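Local coordinates for protein RE55538p (Drosophila melanogaster, PDB 4IX7) that binds a palindromic DNA sequence through its BEN domain and represses transcription of genes involved in neural development, also acting as a corepressor, at a contact of chain A with DNA. Numbering follows the deposited sequence.

A contact of chain A with DNA. Residues 28-29, 32, 41, 98, 101. With nucleotides of chain B.
Arg32 leaves helix 27-38 with CG anti to its carbonyl carbon (chi1 -69°) and runs extended to NE, while Asp101 on helix 88-112 turns CG the same way (chi1 -68°), so that guanidinium and carboxylate meet end-on beside the DNA. This is part of the major-groove and backbone contact of the BEN domain, a sequence-specific DNA-binding domain. Asp101 reads the base: the N4 amino group of DC4, on the Hoogsteen edge, donates an almost straight bond (176° at H) to the syn lone pair of OD1 at 2.9 Å. The other oxygen, Asp101 OD2, takes two bonds from Arg32, NH1 at 2.6 Å nearly along the C-O axis and NH2 on the anti lone pair, both within the guanidinium plane; together with the bond from DC4 N4 to OD1, this grip would hold the carboxylate's rotation, and the nearby positive charge would be expected to favour its ionised form. The thymine methyl of DT3 packs against the carboxylate, C7 lying 3.3 Å from Asp101 CG. One face of the guanidinium is met near its rim by DT3 C2', the opposite face by Lys98 CB. Arg32 NE also reaches DC4 OP2 at 3.0 Å, tilted out of the plane, and OP2 accepts a second bond from Ser28 OG at 2.7 Å. Water 1, at the guanidinium edge, joins Arg32 NH1 to the same phosphate oxygen. An alanine in place of Arg32 would remove the bond from NE to the DC4 phosphate and both bonds to OD2, and would probably leave Asp101 less firmly aimed at the cytosine. Leu29 lays CD2 alongside the DT3 sugar, 3.5 Å from O3'. Lys98, bent at chi2, brings NZ into a salt bridge with the DT3 phosphate oxygen OP2, also bridged by water 2. One nucleotide toward the 5' end, Arg41, bent at chi2 in the opposite sense to Lys98, sends NH1 to DT2 OP2 at 3.2 Å, with the acceptor close to its guanidinium plane.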
# COMPACT_ATOMS: atom_id res chain seq x y z
N SER A 28 -10.72 6.10 -1.32
CA SER A 28 -10.92 4.78 -1.89
C SER A 28 -12.33 4.57 -2.43
O SER A 28 -12.51 3.99 -3.50
CB SER A 28 -10.58 3.71 -0.86
OG SER A 28 -10.55 2.44 -1.49
N LEU A 29 -13.33 5.07 -1.71
CA LEU A 29 -14.70 4.89 -2.15
C LEU A 29 -14.97 5.75 -3.39
O LEU A 29 -15.69 5.32 -4.29
CB LEU A 29 -15.67 5.22 -1.02
CG LEU A 29 -15.60 4.29 0.18
CD1 LEU A 29 -16.59 4.76 1.25
CD2 LEU A 29 -15.90 2.86 -0.24
N ARG A 32 -13.45 3.86 -6.30
CA ARG A 32 -14.26 2.70 -6.66
C ARG A 32 -15.49 3.12 -7.46
O ARG A 32 -15.83 2.48 -8.46
CB ARG A 32 -14.69 1.92 -5.41
CG ARG A 32 -13.56 1.20 -4.71
CD ARG A 32 -14.02 0.57 -3.40
NE ARG A 32 -12.93 -0.19 -2.80
CZ ARG A 32 -12.72 -1.49 -3.02
NH1 ARG A 32 -11.69 -2.10 -2.44
NH2 ARG A 32 -13.54 -2.17 -3.80
N ARG A 41 -17.54 -4.37 -15.10
CA ARG A 41 -16.92 -5.19 -14.06
C ARG A 41 -15.98 -6.22 -14.68
O ARG A 41 -14.95 -6.55 -14.09
CB ARG A 41 -17.96 -5.90 -13.19
CG ARG A 41 -18.98 -5.00 -12.54
CD ARG A 41 -18.37 -3.90 -11.70
NE ARG A 41 -19.44 -3.08 -11.14
CZ ARG A 41 -19.86 -3.13 -9.88
NH1 ARG A 41 -19.27 -3.94 -9.00
NH2 ARG A 41 -20.86 -2.35 -9.50
N LYS A 98 -9.51 -2.53 -6.11
CA LYS A 98 -10.81 -2.72 -6.75
C LYS A 98 -10.74 -3.76 -7.88
O LYS A 98 -11.65 -4.59 -8.03
CB LYS A 98 -11.36 -1.39 -7.26
CG LYS A 98 -12.68 -1.50 -8.03
CD LYS A 98 -13.74 -2.23 -7.20
CE LYS A 98 -15.12 -2.04 -7.79
NZ LYS A 98 -16.18 -2.83 -7.06
N ASP A 101 -10.65 -7.05 -6.25
CA ASP A 101 -11.99 -7.36 -5.73
C ASP A 101 -12.92 -7.88 -6.84
O ASP A 101 -13.65 -8.86 -6.65
CB ASP A 101 -12.62 -6.12 -5.08
CG ASP A 101 -11.91 -5.70 -3.79
OD1 ASP A 101 -11.18 -6.52 -3.19
OD2 ASP A 101 -12.11 -4.55 -3.35
P DT B 2 -21.43 -4.07 -5.46
OP1 DT B 2 -21.90 -2.70 -5.79
OP2 DT B 2 -20.14 -4.56 -6.00
O5' DT B 2 -21.45 -4.16 -3.89
C5' DT B 2 -20.75 -5.22 -3.29
C4' DT B 2 -19.94 -4.56 -2.20
O4' DT B 2 -19.56 -5.57 -1.24
C3' DT B 2 -18.67 -3.86 -2.66
O3' DT B 2 -18.73 -2.53 -2.14
C2' DT B 2 -17.55 -4.72 -2.07
C1' DT B 2 -18.23 -5.28 -0.83
N1 DT B 2 -17.72 -6.57 -0.27
C2 DT B 2 -17.32 -6.59 1.05
O2 DT B 2 -17.32 -5.61 1.77
N3 DT B 2 -16.89 -7.81 1.50
C4 DT B 2 -16.83 -8.99 0.78
O4 DT B 2 -16.44 -10.03 1.28
C5 DT B 2 -17.28 -8.90 -0.59
C7 DT B 2 -17.24 -10.12 -1.45
C6 DT B 2 -17.70 -7.71 -1.04
P DT B 3 -17.64 -1.43 -2.57
OP1 DT B 3 -18.30 -0.11 -2.55
OP2 DT B 3 -16.92 -1.94 -3.75
O5' DT B 3 -16.59 -1.47 -1.35
C5' DT B 3 -17.03 -0.99 -0.11
C4' DT B 3 -15.93 -1.21 0.90
O4' DT B 3 -15.76 -2.63 1.11
C3' DT B 3 -14.56 -0.68 0.48
O3' DT B 3 -14.15 0.29 1.45
C2' DT B 3 -13.68 -1.93 0.43
C1' DT B 3 -14.39 -2.87 1.38
N1 DT B 3 -14.16 -4.32 1.13
C2 DT B 3 -13.82 -5.12 2.21
O2 DT B 3 -13.68 -4.69 3.35
N3 DT B 3 -13.65 -6.44 1.89
C4 DT B 3 -13.81 -7.03 0.66
O4 DT B 3 -13.63 -8.23 0.49
C5 DT B 3 -14.17 -6.14 -0.41
C7 DT B 3 -14.36 -6.66 -1.80
C6 DT B 3 -14.35 -4.84 -0.13
P DC B 4 -12.76 1.07 1.28
OP1 DC B 4 -12.88 2.37 1.98
OP2 DC B 4 -12.37 1.02 -0.15
O5' DC B 4 -11.72 0.15 2.04
C5' DC B 4 -11.92 -0.07 3.43
C4' DC B 4 -10.95 -1.13 3.90
O4' DC B 4 -11.25 -2.37 3.22
C3' DC B 4 -9.49 -0.86 3.54
O3' DC B 4 -8.89 -0.44 4.75
C2' DC B 4 -8.94 -2.20 3.04
C1' DC B 4 -10.08 -3.16 3.30
N1 DC B 4 -10.24 -4.23 2.28
C2 DC B 4 -10.05 -5.57 2.64
O2 DC B 4 -9.74 -5.82 3.80
N3 DC B 4 -10.19 -6.53 1.70
C4 DC B 4 -10.52 -6.20 0.44
N4 DC B 4 -10.65 -7.19 -0.46
C5 DC B 4 -10.70 -4.84 0.05
C6 DC B 4 -10.56 -3.89 0.99
O HOH W 1 -10.10 -0.73 -0.56
O HOH W 2 -17.90 -0.81 -6.08